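Heme peroxidase (Bacteroides thetaiotaomicron, PDB 2GVK) probably catalyses the heme-dependent, peroxide-driven oxidation of dyes and other substrates, as a dye-decolorizing peroxidase with a beta-barrel fold. Local coordinates at residues M69-F80 / F304-L315. Sequence-based numbering, arbitrary orientation.
Sequences MGFGADAWTRLF and FFVPSYDLLGEL. With EDO (1,2-ethanediol), chain I.
F71 and F305 face each other as an antiparallel hydrogen-bonded pair that joins strand 66-72 to strand 296-306, neighbours in the antiparallel sheet of the beta-barrel fold described for these dye-decolorizing peroxidases; the seam links the N- and C-terminal family regions. Both backbone bonds, F71 N to F305 O and F305 N to F71 O, are 2.8 Å long; the second is the straighter, at 169° at the hydrogen. G70 CA adds a C-H...O contact to F305 O at 3.1 Å.

An aromatic cluster of F71, W76, F80 and F305 gathers on the face of the sheet that carries F71 and F305. With CG anti to the backbone N (chi1 171°), F305 sends its CD2/CE2 edge onto the face of the W76 six-membered ring, a T-shaped pair with planes at 84° and centroids 5.2 Å apart. G84 O takes the W76 indole N-H.

The leucines of helix 309-315 pack against these rings, and helix 38-59 also covers F71 and L312. L315 divides its methyls: CD1 meets W76 CZ3 at 3.7 Å, while CD2 sits over the centre of the F80 ring in a CH-pi contact, with L79 CB on the opposite face. The F71 ring is met at its edge by P307 CG, 3.7 Å from CE1, and by L312 CD1. Replacing F80 by an alanine removes the ring between L315 CD2 and L79 CB and is likely to open a gap there, leaving that methyl free to shift.

Across the contact, polar pairing is thus confined to the strand backbones, while interlocked rings and methyls bind the two following helices into one buried apolar layer.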
HETATM    1  N   MSE A  69       2.394 -28.731  -4.947  1.00 11.75           N
HETATM    2  CA  MSE A  69       3.143 -29.766  -5.611  1.00 12.29           C
HETATM    3  C   MSE A  69       2.253 -30.982  -5.779  1.00 12.12           C
HETATM    4  O   MSE A  69       1.672 -31.470  -4.810  1.00 12.51           O
HETATM    5  CB  MSE A  69       4.343 -30.143  -4.756  1.00 12.19           C
HETATM    6  CG  MSE A  69       5.218 -31.240  -5.339  1.00 15.26           C
HETATM    7 SE   MSE A  69       6.687 -31.682  -4.126  0.70 22.19          SE
HETATM    8  CE  MSE A  69       7.656 -32.879  -5.316  1.00 18.76           C
ATOM      9  N   GLY A  70       2.170 -31.484  -7.004  1.00 11.63           N
ATOM     10  CA  GLY A  70       1.349 -32.636  -7.303  1.00 11.54           C
ATOM     11  C   GLY A  70       2.079 -33.674  -8.122  1.00 10.89           C
ATOM     12  O   GLY A  70       3.073 -33.371  -8.800  1.00 10.82           O
ATOM     13  N   PHE A  71       1.539 -34.888  -8.101  1.00 10.30           N
ATOM     14  CA  PHE A  71       2.130 -36.044  -8.783  1.00 10.27           C
ATOM     15  C   PHE A  71       1.176 -36.675  -9.778  1.00 10.30           C
ATOM     16  O   PHE A  71       0.015 -36.931  -9.456  1.00 10.25           O
ATOM     17  CB  PHE A  71       2.538 -37.119  -7.746  1.00 10.34           C
ATOM     18  CG  PHE A  71       3.438 -36.608  -6.678  1.00 11.61           C
ATOM     19  CD1 PHE A  71       2.924 -35.948  -5.586  1.00 14.25           C
ATOM     20  CD2 PHE A  71       4.808 -36.712  -6.800  1.00 11.25           C
ATOM     21  CE1 PHE A  71       3.761 -35.403  -4.620  1.00 15.02           C
ATOM     22  CE2 PHE A  71       5.659 -36.176  -5.798  1.00 13.08           C
ATOM     23  CZ  PHE A  71       5.129 -35.540  -4.733  1.00 14.30           C
ATOM     24  N   GLY A  72       1.704 -37.031 -10.952  1.00 10.16           N
ATOM     25  CA  GLY A  72       0.950 -37.770 -11.959  1.00 10.34           C
ATOM     26  C   GLY A  72       0.706 -39.210 -11.524  1.00 10.57           C
ATOM     27  O   GLY A  72       1.360 -39.717 -10.623  1.00 10.25           O
ATOM     28  N   ALA A  73      -0.236 -39.868 -12.173  1.00 10.86           N
ATOM     29  CA  ALA A  73      -0.658 -41.188 -11.750  1.00 11.53           C
ATOM     30  C   ALA A  73       0.465 -42.215 -11.883  1.00 11.93           C
ATOM     31  O   ALA A  73       0.767 -42.945 -10.927  1.00 12.24           O
ATOM     32  CB  ALA A  73      -1.875 -41.621 -12.527  1.00 11.76           C
ATOM     33  N   ASP A  74       1.102 -42.269 -13.054  1.00 12.04           N
ATOM     34  CA  ASP A  74       2.198 -43.222 -13.259  1.00 12.17           C
ATOM     35  C   ASP A  74       3.370 -42.902 -12.345  1.00 11.92           C
ATOM     36  O   ASP A  74       3.989 -43.811 -11.770  1.00 12.14           O
ATOM     37  CB  ASP A  74       2.674 -43.207 -14.714  1.00 12.27           C
ATOM     38  CG  ASP A  74       1.697 -43.887 -15.671  1.00 15.52           C
ATOM     39  OD1 ASP A  74       0.712 -44.531 -15.208  1.00 17.08           O
ATOM     40  OD2 ASP A  74       1.929 -43.789 -16.887  1.00 18.46           O
ATOM     41  N   ALA A  75       3.691 -41.606 -12.230  1.00 11.50           N
ATOM     42  CA  ALA A  75       4.807 -41.151 -11.391  1.00 11.24           C
ATOM     43  C   ALA A  75       4.617 -41.545  -9.940  1.00 11.06           C
ATOM     44  O   ALA A  75       5.568 -41.947  -9.267  1.00 10.74           O
ATOM     45  CB  ALA A  75       4.967 -39.638 -11.513  1.00 11.34           C
ATOM     46  N   TRP A  76       3.396 -41.411  -9.443  1.00 10.96           N
ATOM     47  CA  TRP A  76       3.098 -41.751  -8.056  1.00 11.15           C
ATOM     48  C   TRP A  76       3.475 -43.206  -7.772  1.00 11.64           C
ATOM     49  O   TRP A  76       4.143 -43.501  -6.801  1.00 11.72           O
ATOM     50  CB  TRP A  76       1.611 -41.526  -7.753  1.00 11.08           C
ATOM     51  CG  TRP A  76       1.233 -41.908  -6.338  1.00 10.97           C
ATOM     52  CD1 TRP A  76       0.826 -43.153  -5.894  1.00 11.47           C
ATOM     53  CD2 TRP A  76       1.345 -41.090  -5.176  1.00 12.33           C
ATOM     54  NE1 TRP A  76       0.626 -43.124  -4.532  1.00 12.79           N
ATOM     55  CE2 TRP A  76       0.934 -41.875  -4.066  1.00 12.79           C
ATOM     56  CE3 TRP A  76       1.670 -39.754  -4.966  1.00 11.83           C
ATOM     57  CZ2 TRP A  76       0.890 -41.359  -2.759  1.00 12.02           C
ATOM     58  CZ3 TRP A  76       1.664 -39.264  -3.649  1.00 12.05           C
ATOM     59  CH2 TRP A  76       1.273 -40.073  -2.579  1.00 12.00           C
ATOM     60  N   THR A  77       3.057 -44.102  -8.651  1.00 12.16           N
ATOM     61  CA  THR A  77       3.304 -45.515  -8.462  1.00 12.71           C
ATOM     62  C   THR A  77       4.804 -45.843  -8.608  1.00 13.08           C
ATOM     63  O   THR A  77       5.340 -46.674  -7.873  1.00 13.12           O
ATOM     64  CB  THR A  77       2.436 -46.348  -9.428  1.00 12.93           C
ATOM     65  OG1 THR A  77       1.084 -46.315  -8.968  1.00 14.62           O
ATOM     66  CG2 THR A  77       2.895 -47.778  -9.483  1.00 14.22           C
ATOM     67  N   ARG A  78       5.483 -45.161  -9.511  1.00 13.50           N
ATOM     68  CA  ARG A  78       6.929 -45.336  -9.658  1.00 13.97           C
ATOM     69  C   ARG A  78       7.691 -44.880  -8.413  1.00 13.82           C
ATOM     70  O   ARG A  78       8.562 -45.598  -7.904  1.00 14.00           O
ATOM     71  CB  ARG A  78       7.456 -44.570 -10.854  1.00 14.44           C
ATOM     72  CG  ARG A  78       8.975 -44.598 -10.909  1.00 17.08           C
ATOM     73  CD  ARG A  78       9.554 -43.746 -11.973  1.00 20.98           C
ATOM     74  NE  ARG A  78      11.011 -43.640 -11.818  1.00 21.78           N
ATOM     75  CZ  ARG A  78      11.786 -42.902 -12.593  1.00 22.90           C
ATOM     76  NH1 ARG A  78      11.258 -42.235 -13.604  1.00 24.70           N
ATOM     77  NH2 ARG A  78      13.097 -42.855 -12.376  1.00 22.81           N
ATOM     78  N   LEU A  79       7.359 -43.693  -7.924  1.00 13.43           N
ATOM     79  CA  LEU A  79       8.083 -43.096  -6.819  1.00 13.10           C
ATOM     80  C   LEU A  79       7.765 -43.735  -5.489  1.00 13.18           C
ATOM     81  O   LEU A  79       8.651 -43.873  -4.640  1.00 13.29           O
ATOM     82  CB  LEU A  79       7.764 -41.588  -6.719  1.00 13.18           C
ATOM     83  CG  LEU A  79       8.230 -40.694  -7.872  1.00 13.48           C
ATOM     84  CD1 LEU A  79       7.501 -39.386  -7.870  1.00 14.28           C
ATOM     85  CD2 LEU A  79       9.757 -40.489  -7.785  1.00 14.62           C
ATOM     86  N   PHE A  80       6.477 -44.068  -5.282  1.00 12.99           N
ATOM     87  CA  PHE A  80       5.952 -44.449  -3.973  1.00 12.86           C
ATOM     88  C   PHE A  80       5.114 -45.734  -4.062  1.00 12.93           C
ATOM     89  O   PHE A  80       3.927 -45.727  -3.771  1.00 13.14           O
ATOM     90  CB  PHE A  80       5.075 -43.304  -3.408  1.00 13.01           C
ATOM     91  CG  PHE A  80       5.704 -41.921  -3.540  1.00 12.77           C
ATOM     92  CD1 PHE A  80       6.902 -41.637  -2.926  1.00 13.47           C
ATOM     93  CD2 PHE A  80       5.064 -40.910  -4.261  1.00 13.59           C
ATOM     94  CE1 PHE A  80       7.493 -40.365  -3.051  1.00 15.31           C
ATOM     95  CE2 PHE A  80       5.639 -39.650  -4.371  1.00 13.59           C
ATOM     96  CZ  PHE A  80       6.868 -39.395  -3.768  1.00 13.71           C
ATOM     97  N   PHE A 304      -3.097 -34.567 -11.613  1.00 10.95           N
ATOM     98  CA  PHE A 304      -2.100 -34.758 -10.559  1.00 10.96           C
ATOM     99  C   PHE A 304      -2.776 -34.889  -9.193  1.00 10.96           C
ATOM    100  O   PHE A 304      -3.840 -34.333  -8.960  1.00 11.23           O
ATOM    101  CB  PHE A 304      -1.100 -33.574 -10.496  1.00 10.94           C
ATOM    102  CG  PHE A 304      -0.387 -33.281 -11.801  1.00 11.77           C
ATOM    103  CD1 PHE A 304      -0.971 -32.454 -12.768  1.00 12.30           C
ATOM    104  CD2 PHE A 304       0.887 -33.760 -12.030  1.00 10.97           C
ATOM    105  CE1 PHE A 304      -0.287 -32.134 -13.940  1.00 11.97           C
ATOM    106  CE2 PHE A 304       1.546 -33.491 -13.245  1.00 10.65           C
ATOM    107  CZ  PHE A 304       0.947 -32.681 -14.192  1.00 10.96           C
ATOM    108  N   PHE A 305      -2.114 -35.597  -8.306  1.00 10.90           N
ATOM    109  CA  PHE A 305      -2.507 -35.702  -6.929  1.00 10.84           C
ATOM    110  C   PHE A 305      -1.613 -34.818  -6.069  1.00 10.89           C
ATOM    111  O   PHE A 305      -0.379 -34.944  -6.088  1.00 10.66           O
ATOM    112  CB  PHE A 305      -2.433 -37.170  -6.439  1.00 11.08           C
ATOM    113  CG  PHE A 305      -2.618 -37.317  -4.970  1.00 10.66           C
ATOM    114  CD1 PHE A 305      -3.800 -36.929  -4.366  1.00 11.20           C
ATOM    115  CD2 PHE A 305      -1.610 -37.841  -4.181  1.00 10.78           C
ATOM    116  CE1 PHE A 305      -3.972 -37.047  -2.991  1.00 11.47           C
ATOM    117  CE2 PHE A 305      -1.779 -37.969  -2.797  1.00 12.46           C
ATOM    118  CZ  PHE A 305      -2.954 -37.579  -2.210  1.00 10.03           C
ATOM    119  N   VAL A 306      -2.256 -33.961  -5.288  1.00 11.21           N
ATOM    120  CA  VAL A 306      -1.614 -33.034  -4.413  1.00 11.77           C
ATOM    121  C   VAL A 306      -1.786 -33.523  -2.949  1.00 11.92           C
ATOM    122  O   VAL A 306      -2.874 -33.388  -2.368  1.00 12.42           O
ATOM    123  CB  VAL A 306      -2.266 -31.649  -4.561  1.00 11.70           C
ATOM    124  CG1 VAL A 306      -1.627 -30.613  -3.591  1.00 12.41           C
ATOM    125  CG2 VAL A 306      -2.181 -31.183  -5.979  1.00 13.77           C
ATOM    126  N   PRO A 307      -0.743 -34.129  -2.373  1.00 11.84           N
ATOM    127  CA  PRO A 307      -0.902 -34.706  -1.034  1.00 11.58           C
ATOM    128  C   PRO A 307      -1.008 -33.657   0.064  1.00 11.60           C
ATOM    129  O   PRO A 307      -0.565 -32.543  -0.109  1.00 11.58           O
ATOM    130  CB  PRO A 307       0.388 -35.566  -0.851  1.00 11.50           C
ATOM    131  CG  PRO A 307       1.325 -35.094  -1.861  1.00 14.11           C
ATOM    132  CD  PRO A 307       0.591 -34.374  -2.943  1.00 11.97           C
ATOM    133  N   SER A 308      -1.595 -34.028   1.193  1.00 11.32           N
ATOM    134  CA  SER A 308      -1.545 -33.189   2.358  1.00 11.44           C
ATOM    135  C   SER A 308      -0.072 -32.946   2.709  1.00 11.90           C
ATOM    136  O   SER A 308       0.798 -33.705   2.304  1.00 12.09           O
ATOM    137  CB  SER A 308      -2.250 -33.858   3.525  1.00 11.72           C
ATOM    138  OG  SER A 308      -1.498 -34.972   3.984  1.00 12.32           O
ATOM    139  N   TYR A 309       0.200 -31.895   3.462  1.00 12.01           N
ATOM    140  CA  TYR A 309       1.581 -31.641   3.936  1.00 12.43           C
ATOM    141  C   TYR A 309       2.099 -32.812   4.746  1.00 12.95           C
ATOM    142  O   TYR A 309       3.252 -33.161   4.644  1.00 13.31           O
ATOM    143  CB  TYR A 309       1.638 -30.374   4.786  1.00 12.33           C
ATOM    144  CG  TYR A 309       1.622 -29.093   4.007  1.00 12.29           C
ATOM    145  CD1 TYR A 309       2.671 -28.764   3.146  1.00 13.16           C
ATOM    146  CD2 TYR A 309       0.631 -28.141   4.228  1.00 13.42           C
ATOM    147  CE1 TYR A 309       2.685 -27.573   2.463  1.00 13.15           C
ATOM    148  CE2 TYR A 309       0.624 -26.955   3.554  1.00 13.36           C
ATOM    149  CZ  TYR A 309       1.660 -26.656   2.676  1.00 13.14           C
ATOM    150  OH  TYR A 309       1.674 -25.452   2.022  1.00 13.65           O
ATOM    151  N   ASP A 310       1.240 -33.396   5.585  1.00 13.07           N
ATOM    152  CA  ASP A 310       1.637 -34.551   6.414  1.00 13.67           C
ATOM    153  C   ASP A 310       2.149 -35.679   5.546  1.00 13.58           C
ATOM    154  O   ASP A 310       3.200 -36.246   5.803  1.00 13.30           O
ATOM    155  CB  ASP A 310       0.450 -35.057   7.252  1.00 13.92           C
ATOM    156  CG  ASP A 310       0.222 -34.238   8.491  1.00 18.42           C
ATOM    157  OD1 ASP A 310       1.180 -33.533   8.929  1.00 24.72           O
ATOM    158  OD2 ASP A 310      -0.887 -34.342   9.089  1.00 21.61           O
ATOM    159  N   LEU A 311       1.379 -36.030   4.535  1.00 13.84           N
ATOM    160  CA  LEU A 311       1.755 -37.102   3.645  1.00 14.39           C
ATOM    161  C   LEU A 311       3.002 -36.748   2.844  1.00 15.07           C
ATOM    162  O   LEU A 311       3.899 -37.575   2.673  1.00 15.43           O
ATOM    163  CB  LEU A 311       0.585 -37.448   2.710  1.00 14.17           C
ATOM    164  CG  LEU A 311       0.864 -38.524   1.651  1.00 13.37           C
ATOM    165  CD1 LEU A 311       1.505 -39.767   2.272  1.00 12.12           C
ATOM    166  CD2 LEU A 311      -0.394 -38.878   0.955  1.00 12.01           C
ATOM    167  N   LEU A 312       3.056 -35.519   2.347  1.00 15.52           N
ATOM    168  CA  LEU A 312       4.230 -35.027   1.621  1.00 15.94           C
ATOM    169  C   LEU A 312       5.527 -35.239   2.439  1.00 16.22           C
ATOM    170  O   LEU A 312       6.526 -35.697   1.918  1.00 16.51           O
ATOM    171  CB  LEU A 312       4.050 -33.563   1.287  1.00 16.10           C
ATOM    172  CG  LEU A 312       4.974 -33.017   0.240  1.00 17.67           C
ATOM    173  CD1 LEU A 312       4.823 -33.766  -1.086  1.00 15.79           C
ATOM    174  CD2 LEU A 312       4.701 -31.556   0.039  1.00 15.42           C
ATOM    175  N   GLY A 313       5.470 -34.930   3.724  1.00 16.36           N
ATOM    176  CA  GLY A 313       6.598 -35.150   4.611  1.00 16.57           C
ATOM    177  C   GLY A 313       6.995 -36.622   4.676  1.00 16.89           C
ATOM    178  O   GLY A 313       8.190 -36.955   4.690  1.00 16.99           O
ATOM    179  N   GLU A 314       5.998 -37.505   4.766  1.00 17.02           N
ATOM    180  CA  GLU A 314       6.251 -38.938   4.808  1.00 17.19           C
ATOM    181  C   GLU A 314       6.884 -39.398   3.526  1.00 17.02           C
ATOM    182  O   GLU A 314       7.734 -40.257   3.536  1.00 17.05           O
ATOM    183  CB  GLU A 314       4.964 -39.710   5.022  1.00 17.46           C
ATOM    184  CG  GLU A 314       4.386 -39.583   6.371  1.00 20.80           C
ATOM    185  CD  GLU A 314       3.134 -40.426   6.531  1.00 28.09           C
ATOM    186  OE1 GLU A 314       2.810 -41.207   5.588  1.00 31.47           O
ATOM    187  OE2 GLU A 314       2.491 -40.346   7.612  1.00 31.92           O
ATOM    188  N   LEU A 315       6.404 -38.862   2.408  1.00 17.06           N
ATOM    189  CA  LEU A 315       6.955 -39.203   1.107  1.00 17.08           C
ATOM    190  C   LEU A 315       8.451 -38.874   1.033  1.00 17.36           C
ATOM    191  O   LEU A 315       9.225 -39.595   0.386  1.00 17.39           O
ATOM    192  CB  LEU A 315       6.206 -38.461  -0.010  1.00 17.08           C
ATOM    193  CG  LEU A 315       4.715 -38.780  -0.151  1.00 18.06           C
ATOM    194  CD1 LEU A 315       4.106 -37.893  -1.248  1.00 17.43           C
ATOM    195  CD2 LEU A 315       4.469 -40.251  -0.433  1.00 18.27           C
TER
HETATM  196  C1  EDO I 324       0.819 -40.486 -16.668  1.00 22.84           C
HETATM  197  O1  EDO I 324       0.107 -41.061 -15.569  1.00 19.41           O
HETATM  198  C2  EDO I 324       0.412 -39.006 -16.900  1.00 23.00           C
HETATM  199  O2  EDO I 324       0.669 -38.219 -15.716  1.00 18.03           O